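PDB 4ZWS: recombination protein uvsY from Enterobacteria phage T4, which promotes assembly of the UvsX recombinase on single-stranded DNA and helps it displace gp32, in phage recombination and DNA synthesis. Local coordinates for residues M30-S33 and K34-K38; K43-M46 and L47-A51; S81-K84 and T85-A89; F122-K125 and H126-M130. One frame throughout, in Å; residues are numbered along the deposited sequence.

Contact 1: M30-S33 and K34-K38; sequences MLYS and KWLNK
Leu31 and Trp35 meet one turn apart on helix 21-64. Trp35 N donates to Leu31 O at 3.0 Å, with an N-H...O angle of 165°. The same carbonyl oxygen also meets the side chain of Trp35. Trp35 CB lies 3.8 Å from Leu31 O. CG is about as far from it. Trp35 CD1 comes closer, 3.3 Å from Leu31 O, so the pyrrole edge of the indole faces the carbonyl near the ring plane. This follows from chi1 of -76°, which sets CG beside the backbone N and opposite the carbonyl carbon. Further out, NE1 leaves the turn and donates a hydrogen bond to Asp13. One face of the indole carries Lys38 CD, 3.4 Å above the ring plane and offset toward the rim. The Trp35 side chain is buried against Leu6 and Leu10 of helix 3-14 and Ala113 and Ile117 of helix 91-135.

Lys34 runs alongside Leu31 and points the same way. Its CE is 4.1 Å from Leu31 CD2, and its NZ forms salt bridges with Asp13 and Glu9. Tyr32 and Leu36 lie on another side of the helix. Tyr32 CE1 is 4.4 Å from Leu36 CD2, a loose apolar contact, while Tyr32 OH bonds to Phe133 O of the second subunit.

The chemistry is therefore divided. The indole N-H and the lysine amine both use the carboxylate of Asp13, which ties helix 3-14 to this helix. Two donors on one carboxylate oxygen, one of them cationic, would be expected to favour the charged form of Asp13.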
loop_
_atom_site.group_PDB
_atom_site.type_symbol
_atom_site.label_atom_id
_atom_site.label_comp_id
_atom_site.label_asym_id
_atom_site.label_seq_id
_atom_site.Cartn_x
_atom_site.Cartn_y
_atom_site.Cartn_z
ATOM N N MET A 30 16.869 -18.592 -19.296
ATOM C CA MET A 30 17.562 -19.593 -18.514
ATOM C C MET A 30 18.055 -18.970 -17.218
ATOM O O MET A 30 17.963 -19.587 -16.152
ATOM C CB MET A 30 18.713 -20.190 -19.324
ATOM C CG MET A 30 18.320 -21.463 -20.056
ATOM S SD MET A 30 19.636 -22.173 -21.069
ATOM C CE MET A 30 19.703 -20.993 -22.407
ATOM N N LEU A 31 18.559 -17.737 -17.307
ATOM C CA LEU A 31 19.021 -17.036 -16.115
ATOM C C LEU A 31 17.913 -16.836 -15.099
ATOM O O LEU A 31 18.115 -17.047 -13.905
ATOM C CB LEU A 31 19.608 -15.674 -16.473
ATOM C CG LEU A 31 20.946 -15.657 -17.194
ATOM C CD1 LEU A 31 21.305 -14.226 -17.543
ATOM C CD2 LEU A 31 21.993 -16.252 -16.291
ATOM N N TYR A 32 16.732 -16.466 -15.581
ATOM C CA TYR A 32 15.617 -16.248 -14.690
ATOM C C TYR A 32 15.295 -17.548 -13.975
ATOM O O TYR A 32 15.198 -17.603 -12.744
ATOM C CB TYR A 32 14.406 -15.767 -15.470
ATOM C CG TYR A 32 13.301 -15.204 -14.609
ATOM C CD1 TYR A 32 12.243 -16.012 -14.218
ATOM C CD2 TYR A 32 13.334 -13.890 -14.148
ATOM C CE1 TYR A 32 11.239 -15.537 -13.426
ATOM C CE2 TYR A 32 12.312 -13.394 -13.354
ATOM C CZ TYR A 32 11.268 -14.231 -12.995
ATOM O OH TYR A 32 10.234 -13.791 -12.203
ATOM N N SER A 33 15.215 -18.611 -14.764
ATOM C CA SER A 33 14.993 -19.947 -14.243
ATOM C C SER A 33 16.045 -20.309 -13.171
ATOM O O SER A 33 15.699 -20.836 -12.111
ATOM C CB SER A 33 14.976 -20.938 -15.395
ATOM O OG SER A 33 15.006 -22.251 -14.911
ATOM N N LYS A 34 17.320 -20.020 -13.449
ATOM C CA LYS A 34 18.414 -20.336 -12.530
ATOM C C LYS A 34 18.209 -19.659 -11.178
ATOM O O LYS A 34 18.330 -20.288 -10.129
ATOM C CB LYS A 34 19.758 -19.888 -13.090
ATOM C CG LYS A 34 20.943 -20.525 -12.381
ATOM C CD LYS A 34 21.977 -19.503 -11.981
ATOM C CE LYS A 34 22.637 -18.839 -13.143
ATOM N NZ LYS A 34 23.524 -17.761 -12.647
ATOM N N TRP A 35 17.912 -18.364 -11.215
ATOM C CA TRP A 35 17.731 -17.587 -9.993
ATOM C C TRP A 35 16.397 -17.904 -9.328
ATOM O O TRP A 35 16.265 -17.795 -8.116
ATOM C CB TRP A 35 17.858 -16.090 -10.279
ATOM C CG TRP A 35 19.286 -15.667 -10.472
ATOM C CD1 TRP A 35 19.961 -15.576 -11.649
ATOM C CD2 TRP A 35 20.212 -15.275 -9.449
ATOM N NE1 TRP A 35 21.246 -15.154 -11.429
ATOM C CE2 TRP A 35 21.425 -14.961 -10.084
ATOM C CE3 TRP A 35 20.129 -15.157 -8.062
ATOM C CZ2 TRP A 35 22.549 -14.541 -9.379
ATOM C CZ3 TRP A 35 21.251 -14.737 -7.361
ATOM C CH2 TRP A 35 22.441 -14.435 -8.023
ATOM N N LEU A 36 15.416 -18.327 -10.113
ATOM C CA LEU A 36 14.167 -18.768 -9.531
ATOM C C LEU A 36 14.422 -19.985 -8.656
ATOM O O LEU A 36 13.871 -20.084 -7.558
ATOM C CB LEU A 36 13.150 -19.074 -10.625
ATOM C CG LEU A 36 11.716 -19.319 -10.174
ATOM C CD1 LEU A 36 11.216 -18.187 -9.292
ATOM C CD2 LEU A 36 10.854 -19.431 -11.406
ATOM N N ASN A 37 15.313 -20.865 -9.107
ATOM C CA ASN A 37 15.721 -22.038 -8.324
ATOM C C ASN A 37 16.503 -21.714 -7.064
ATOM O O ASN A 37 16.283 -22.344 -6.034
ATOM C CB ASN A 37 16.518 -22.996 -9.193
ATOM C CG ASN A 37 15.653 -23.671 -10.208
ATOM O OD1 ASN A 37 14.429 -23.670 -10.065
ATOM N ND2 ASN A 37 16.260 -24.204 -11.268
ATOM N N LYS A 38 17.421 -20.756 -7.145
ATOM C CA LYS A 38 18.138 -20.310 -5.957
ATOM C C LYS A 38 17.118 -19.891 -4.905
ATOM O O LYS A 38 17.142 -20.380 -3.782
ATOM C CB LYS A 38 19.075 -19.148 -6.273
ATOM C CG LYS A 38 20.348 -19.536 -6.977
ATOM C CD LYS A 38 21.159 -18.300 -7.335
ATOM C CE LYS A 38 22.620 -18.625 -7.611
ATOM N NZ LYS A 38 22.813 -19.633 -8.689
#

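Contact 2: K43-M46 and L47-A51; sequences KKEM and LRIEA
Glu45 reaches forward along helix 21-64 to both Arg48 and Ile49. Its carboxylate pairs with the Arg48 guanidinium in an i to i+3 salt bridge through OE1 and NH1. Those two atoms are modelled too close together, so the detail of the pairing is doubtful. As modelled, the planes of the two flat groups are 71° apart, which shares that doubt. The guanidinium folds back over the preceding turn, and one of its faces lies over Lys44 O and Glu45 CA. Lys44 O already has a donor, Arg48 N, at 3.2 Å.

The backbone acceptors are filled in the regular alpha-helical i to i+4 pattern. Leu47 N donates to Lys43 O at 3.1 Å, and Glu50 N to Met46 O at 2.9 Å. Ile49 N donates to Glu45 O at 2.8 Å. This is the long helix that pairs with helix 91-135, and Trp103 of that partner touches Glu45, Met46 and Ile49.

The other carboxylate oxygen, Glu45 OE2, lies 3.9 Å from Ile49 CG1, an apolar neighbour. A bend at chi2 (64°) turns the carboxylate forward along the helix. Glu45 CG stands 4.0 Å from Ile49 CD1.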
loop_
_atom_site.group_PDB
_atom_site.type_symbol
_atom_site.label_atom_id
_atom_site.label_comp_id
_atom_site.label_asym_id
_atom_site.label_seq_id
_atom_site.Cartn_x
_atom_site.Cartn_y
_atom_site.Cartn_z
ATOM N N LYS A 43 14.106 -20.636 0.260
ATOM C CA LYS A 43 12.901 -20.814 1.057
ATOM C C LYS A 43 12.910 -22.160 1.790
ATOM O O LYS A 43 12.536 -22.240 2.963
ATOM C CB LYS A 43 11.621 -20.708 0.215
ATOM C CG LYS A 43 11.145 -19.300 -0.091
ATOM C CD LYS A 43 9.835 -19.295 -0.898
ATOM C CE LYS A 43 9.962 -20.015 -2.231
ATOM N NZ LYS A 43 8.636 -20.257 -2.881
ATOM N N LYS A 44 13.355 -23.210 1.112
ATOM C CA LYS A 44 13.409 -24.528 1.743
ATOM C C LYS A 44 14.382 -24.529 2.915
ATOM O O LYS A 44 14.079 -25.051 3.981
ATOM C CB LYS A 44 13.808 -25.612 0.742
ATOM C CG LYS A 44 12.712 -25.983 -0.239
ATOM C CD LYS A 44 12.993 -27.327 -0.923
ATOM C CE LYS A 44 12.671 -27.297 -2.425
ATOM N NZ LYS A 44 13.709 -26.575 -3.239
ATOM N N GLU A 45 15.539 -23.912 2.717
ATOM C CA GLU A 45 16.542 -23.834 3.759
ATOM C C GLU A 45 16.059 -23.053 4.993
ATOM O O GLU A 45 16.267 -23.480 6.127
ATOM C CB GLU A 45 17.819 -23.195 3.206
ATOM C CG GLU A 45 18.940 -23.108 4.230
ATOM C CD GLU A 45 19.432 -24.475 4.697
ATOM O OE1 GLU A 45 19.134 -25.488 4.026
ATOM O OE2 GLU A 45 20.093 -24.545 5.755
ATOM N N MET A 46 15.383 -21.934 4.770
ATOM C CA MET A 46 14.881 -21.108 5.868
ATOM C C MET A 46 13.834 -21.816 6.711
ATOM O O MET A 46 13.736 -21.642 7.929
ATOM C CB MET A 46 14.285 -19.812 5.318
ATOM C CG MET A 46 15.277 -18.913 4.630
ATOM S SD MET A 46 14.526 -17.350 4.182
ATOM C CE MET A 46 14.350 -16.556 5.783
ATOM N N LEU A 47 13.048 -22.623 6.034
ATOM C CA LEU A 47 11.976 -23.366 6.651
ATOM C C LEU A 47 12.629 -24.386 7.605
ATOM O O LEU A 47 12.161 -24.664 8.727
ATOM C CB LEU A 47 11.149 -23.957 5.520
ATOM C CG LEU A 47 9.836 -24.668 5.622
ATOM C CD1 LEU A 47 8.923 -23.652 6.262
ATOM C CD2 LEU A 47 9.372 -24.962 4.205
ATOM N N ARG A 48 13.728 -24.948 7.127
ATOM C CA ARG A 48 14.543 -25.887 7.882
ATOM C C ARG A 48 15.218 -25.203 9.098
ATOM O O ARG A 48 15.238 -25.728 10.214
ATOM C CB ARG A 48 15.551 -26.491 6.919
ATOM C CG ARG A 48 16.263 -27.721 7.322
ATOM C CD ARG A 48 17.223 -28.039 6.189
ATOM N NE ARG A 48 16.474 -28.326 4.961
ATOM C CZ ARG A 48 16.886 -28.024 3.726
ATOM N NH1 ARG A 48 18.035 -27.386 3.536
ATOM N NH2 ARG A 48 16.136 -28.331 2.672
ATOM N N ILE A 49 15.744 -24.003 8.877
ATOM C CA ILE A 49 16.401 -23.237 9.933
ATOM C C ILE A 49 15.414 -22.830 11.035
ATOM O O ILE A 49 15.747 -22.902 12.222
ATOM C CB ILE A 49 17.106 -22.009 9.371
ATOM C CG1 ILE A 49 18.266 -22.437 8.471
ATOM C CG2 ILE A 49 17.622 -21.113 10.489
ATOM C CD1 ILE A 49 18.953 -21.244 7.822
ATOM N N GLU A 50 14.204 -22.414 10.655
ATOM C CA GLU A 50 13.192 -22.038 11.646
ATOM C C GLU A 50 12.871 -23.199 12.563
ATOM O O GLU A 50 12.605 -23.000 13.749
ATOM C CB GLU A 50 11.899 -21.561 10.979
ATOM C CG GLU A 50 11.814 -20.058 10.819
ATOM C CD GLU A 50 10.631 -19.613 9.972
ATOM O OE1 GLU A 50 9.967 -20.480 9.350
ATOM O OE2 GLU A 50 10.375 -18.390 9.921
ATOM N N ALA A 51 12.944 -24.413 12.030
ATOM C CA ALA A 51 12.722 -25.602 12.836
ATOM C C ALA A 51 13.859 -25.726 13.852
ATOM O O ALA A 51 13.627 -26.053 15.022
ATOM C CB ALA A 51 12.632 -26.836 11.966
#

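Contact 3: S81-K84 and T85-A89; sequences SEMK and TVLSA
With chi1 at -60°, Ser88 holds OG beside its own backbone N, and the hydroxyl turns back to Lys84 O. Leu87 has chi1 of -77°, which likewise carries CG back along the helix toward Met83. Both residues thus meet the residue four places earlier.

Ser88 OG donates to Lys84 O at 2.9 Å. Ser88 N donates to the same oxygen at 3.0 Å, in the ordinary alpha-helical manner. The two donors come to Lys84 O from opposite faces of its carbonyl plane. The hydroxyl is tilted 33° from that plane. In the preceding pair, Leu87 N reaches Met83 O at 2.8 Å and the bond is nearly straight. Leu87 CG sits 3.4 Å from Met83 O, while its CD1 touches Met83 CG at 4.2 Å. Val86 N binds Glu82 O at 3.1 Å, and Val86 CG2 rests 3.4 Å from that oxygen.

The short helix 83-89 uses its apolar side against helix 21-64. Met83, Val86 and Leu87 all touch Tyr64 there. Glu82 forms a salt bridge with Arg67 of the third subunit, and Thr85 packs on Leu61 of that same subunit.

Met83, Val86 and Leu87 thus face the same chain, while Glu82, Thr85 and Ser88 lie near the third subunit. The serine hydroxyl is spent within the helix, where it doubles the hold on one carbonyl.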
loop_
_atom_site.group_PDB
_atom_site.type_symbol
_atom_site.label_atom_id
_atom_site.label_comp_id
_atom_site.label_asym_id
_atom_site.label_seq_id
_atom_site.Cartn_x
_atom_site.Cartn_y
_atom_site.Cartn_z
ATOM N N SER A 81 9.625 -12.022 33.011
ATOM C CA SER A 81 9.734 -10.700 32.387
ATOM C C SER A 81 11.089 -10.448 31.734
ATOM O O SER A 81 11.210 -9.563 30.896
ATOM C CB SER A 81 9.468 -9.596 33.407
ATOM O OG SER A 81 10.528 -9.498 34.338
ATOM N N GLU A 82 12.096 -11.227 32.105
ATOM C CA GLU A 82 13.441 -11.025 31.595
ATOM C C GLU A 82 13.761 -11.989 30.453
ATOM O O GLU A 82 14.741 -11.810 29.722
ATOM C CB GLU A 82 14.461 -11.187 32.723
ATOM C CG GLU A 82 14.192 -10.281 33.910
ATOM C CD GLU A 82 15.150 -10.508 35.063
ATOM O OE1 GLU A 82 15.276 -11.673 35.503
ATOM O OE2 GLU A 82 15.779 -9.523 35.524
ATOM N N MET A 83 12.909 -12.990 30.278
ATOM C CA MET A 83 13.238 -14.120 29.428
ATOM C C MET A 83 13.408 -13.768 27.933
ATOM O O MET A 83 14.321 -14.288 27.296
ATOM C CB MET A 83 12.181 -15.213 29.622
ATOM C CG MET A 83 12.700 -16.650 29.453
ATOM S SD MET A 83 14.240 -17.098 30.319
ATOM C CE MET A 83 13.717 -17.211 32.014
ATOM N N LYS A 84 12.573 -12.888 27.371
ATOM C CA LYS A 84 12.747 -12.509 25.958
ATOM C C LYS A 84 14.123 -11.899 25.698
ATOM O O LYS A 84 14.801 -12.285 24.741
ATOM C CB LYS A 84 11.666 -11.534 25.483
ATOM C CG LYS A 84 10.383 -12.192 25.014
ATOM C CD LYS A 84 9.341 -11.145 24.626
ATOM C CE LYS A 84 8.056 -11.790 24.100
ATOM N NZ LYS A 84 7.205 -10.844 23.297
ATOM N N THR A 85 14.540 -10.958 26.544
ATOM C CA THR A 85 15.871 -10.361 26.418
ATOM C C THR A 85 16.966 -11.409 26.555
ATOM O O THR A 85 17.929 -11.410 25.800
ATOM C CB THR A 85 16.117 -9.267 27.466
ATOM O OG1 THR A 85 15.141 -8.243 27.313
ATOM C CG2 THR A 85 17.497 -8.655 27.292
ATOM N N VAL A 86 16.811 -12.305 27.514
ATOM C CA VAL A 86 17.840 -13.298 27.778
ATOM C C VAL A 86 17.963 -14.284 26.614
ATOM O O VAL A 86 19.069 -14.585 26.156
ATOM C CB VAL A 86 17.553 -14.041 29.107
ATOM C CG1 VAL A 86 18.431 -15.278 29.253
ATOM C CG2 VAL A 86 17.785 -13.100 30.272
ATOM N N LEU A 87 16.825 -14.769 26.133
ATOM C CA LEU A 87 16.796 -15.684 25.000
ATOM C C LEU A 87 17.367 -15.056 23.724
ATOM O O LEU A 87 18.113 -15.709 22.990
ATOM C CB LEU A 87 15.368 -16.159 24.742
ATOM C CG LEU A 87 14.901 -17.220 25.726
ATOM C CD1 LEU A 87 13.491 -17.627 25.406
ATOM C CD2 LEU A 87 15.855 -18.412 25.694
ATOM N N SER A 88 17.027 -13.798 23.456
ATOM C CA SER A 88 17.492 -13.164 22.233
ATOM C C SER A 88 19.006 -12.980 22.228
ATOM O O SER A 88 19.611 -12.884 21.162
ATOM C CB SER A 88 16.804 -11.821 22.024
ATOM O OG SER A 88 15.400 -11.972 21.933
ATOM N N ALA A 89 19.620 -12.959 23.415
ATOM C CA ALA A 89 21.064 -12.749 23.531
ATOM C C ALA A 89 21.840 -14.054 23.677
ATOM O O ALA A 89 23.064 -14.070 23.602
ATOM C CB ALA A 89 21.368 -11.836 24.703
#

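Contact 4: F122-K125 and H126-M130; sequences FAIK and HIQDM
This is a turn-to-turn contact within helix 91-135, toward its C-terminal end, in which Phe122, Lys125, His126, Gln128 and Asp129 meet through side chains and backbone. The imidazole of His126 lies across the end of the Phe122 carbonyl. Phe122 O stands 2.9 Å above the ring plane of His126, offset toward the rim. The same oxygen takes the backbone N-H of His126 at 2.8 Å. The ring therefore meets the carbonyl with a face, and ND1 does not bond to it. A chi1 of -64° puts the imidazole beside its own backbone N and so over this carbonyl. On the same side of the ring, Phe122 CB is 3.9 Å from His126 CE1.

Lys125 and Asp129 form an i to i+4 salt bridge. Lys125 NZ is 3.2 Å from Asp129 OD1, and the hydrogen bond within it is weak. Lys125 CE lies equally near that oxygen, and the two side chains cross at a slant. A bend at chi2 (53°) turns the lysine forward along the helix. Gln128 crosses Lys125 at about a right angle, with Gln128 OE1 3.8 Å from Lys125 CD. Gln128 also runs beside Ile124 in the same direction, and OE1 is 4.2 Å from Ile124 CG2.

Ile124, Ile127 and Gln128 lean on Leu21 at the start of helix 21-64. Ala123 and Ile127 pack against Ala25 of the third subunit, and His126 lies on Lys125 of that subunit.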
loop_
_atom_site.group_PDB
_atom_site.type_symbol
_atom_site.label_atom_id
_atom_site.label_comp_id
_atom_site.label_asym_id
_atom_site.label_seq_id
_atom_site.Cartn_x
_atom_site.Cartn_y
_atom_site.Cartn_z
ATOM N N PHE A 122 14.033 -7.008 -21.300
ATOM C CA PHE A 122 13.513 -5.845 -21.995
ATOM C C PHE A 122 14.620 -4.968 -22.562
ATOM O O PHE A 122 14.480 -4.445 -23.671
ATOM C CB PHE A 122 12.590 -5.043 -21.097
ATOM C CG PHE A 122 11.313 -5.757 -20.785
ATOM C CD1 PHE A 122 10.265 -5.749 -21.701
ATOM C CD2 PHE A 122 11.140 -6.408 -19.572
ATOM C CE1 PHE A 122 9.077 -6.405 -21.429
ATOM C CE2 PHE A 122 9.954 -7.056 -19.287
ATOM C CZ PHE A 122 8.921 -7.055 -20.218
ATOM N N ALA A 123 15.692 -4.770 -21.797
ATOM C CA ALA A 123 16.825 -4.003 -22.301
ATOM C C ALA A 123 17.320 -4.605 -23.619
ATOM O O ALA A 123 17.575 -3.890 -24.588
ATOM C CB ALA A 123 17.940 -3.969 -21.290
ATOM N N ILE A 124 17.437 -5.928 -23.654
ATOM C CA ILE A 124 17.895 -6.614 -24.853
ATOM C C ILE A 124 16.957 -6.372 -26.030
ATOM O O ILE A 124 17.411 -6.081 -27.133
ATOM C CB ILE A 124 18.039 -8.125 -24.601
ATOM C CG1 ILE A 124 19.116 -8.367 -23.538
ATOM C CG2 ILE A 124 18.360 -8.857 -25.893
ATOM C CD1 ILE A 124 19.240 -9.800 -23.059
ATOM N N LYS A 125 15.653 -6.474 -25.784
ATOM C CA LYS A 125 14.641 -6.212 -26.807
ATOM C C LYS A 125 14.724 -4.770 -27.295
ATOM O O LYS A 125 14.633 -4.506 -28.486
ATOM C CB LYS A 125 13.236 -6.500 -26.271
ATOM C CG LYS A 125 12.113 -6.235 -27.259
ATOM C CD LYS A 125 12.381 -6.978 -28.555
ATOM C CE LYS A 125 11.391 -6.625 -29.659
ATOM N NZ LYS A 125 11.840 -7.183 -30.973
ATOM N N HIS A 126 14.882 -3.842 -26.361
ATOM C CA HIS A 126 14.959 -2.427 -26.688
ATOM C C HIS A 126 16.149 -2.157 -27.611
ATOM O O HIS A 126 16.030 -1.429 -28.595
ATOM C CB HIS A 126 15.071 -1.593 -25.405
ATOM C CG HIS A 126 13.865 -1.686 -24.511
ATOM N ND1 HIS A 126 13.882 -1.288 -23.187
ATOM C CD2 HIS A 126 12.608 -2.132 -24.751
ATOM C CE1 HIS A 126 12.689 -1.485 -22.653
ATOM N NE2 HIS A 126 11.899 -1.997 -23.580
ATOM N N ILE A 127 17.283 -2.776 -27.298
ATOM C CA ILE A 127 18.507 -2.616 -28.075
ATOM C C ILE A 127 18.337 -3.164 -29.500
ATOM O O ILE A 127 18.827 -2.569 -30.460
ATOM C CB ILE A 127 19.695 -3.285 -27.369
ATOM C CG1 ILE A 127 19.973 -2.568 -26.042
ATOM C CG2 ILE A 127 20.927 -3.279 -28.258
ATOM C CD1 ILE A 127 20.905 -3.308 -25.103
ATOM N N GLN A 128 17.646 -4.296 -29.633
ATOM C CA GLN A 128 17.366 -4.875 -30.948
ATOM C C GLN A 128 16.487 -3.943 -31.783
ATOM O O GLN A 128 16.743 -3.729 -32.968
ATOM C CB GLN A 128 16.683 -6.232 -30.799
ATOM C CG GLN A 128 17.608 -7.301 -30.268
ATOM C CD GLN A 128 16.901 -8.565 -29.822
ATOM O OE1 GLN A 128 15.831 -8.517 -29.217
ATOM N NE2 GLN A 128 17.509 -9.709 -30.108
ATOM N N ASP A 129 15.447 -3.403 -31.159
ATOM C CA ASP A 129 14.560 -2.437 -31.799
ATOM C C ASP A 129 15.320 -1.202 -32.278
ATOM O O ASP A 129 15.050 -0.685 -33.369
ATOM C CB ASP A 129 13.435 -2.032 -30.845
ATOM C CG ASP A 129 12.415 -3.138 -30.654
ATOM O OD1 ASP A 129 12.448 -4.120 -31.427
ATOM O OD2 ASP A 129 11.580 -3.031 -29.733
ATOM N N MET A 130 16.275 -0.747 -31.466
ATOM C CA MET A 130 17.089 0.413 -31.811
ATOM C C MET A 130 17.967 0.104 -33.022
ATOM O O MET A 130 18.102 0.921 -33.940
ATOM C CB MET A 130 17.979 0.827 -30.627
ATOM C CG MET A 130 17.241 1.310 -29.374
ATOM S SD MET A 130 18.338 1.608 -27.952
ATOM C CE MET A 130 17.153 1.791 -26.614
#

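All four contacts are local turns of alpha-helix. Contacts 1 and 2 share helix 21-64, with centres about 20 Å apart. Contacts 3 and 4 lie on different helices, and their centres are about 55 Å apart. Contacts 1 and 4 are partly buried, whereas contacts 2 and 3 are at the surface. The polar groups differ, but not simply with burial. In contact 1 the lysine and indole reach another helix. Contacts 2 and 4 each pair acid and base within their own helix, though the paired atoms in contact 2 are uncertain. Contact 3 uses a serine hydroxyl within the helix and sends its acid to the third subunit. Contacts 1 and 2 touch the second subunit, and contact 4 the third.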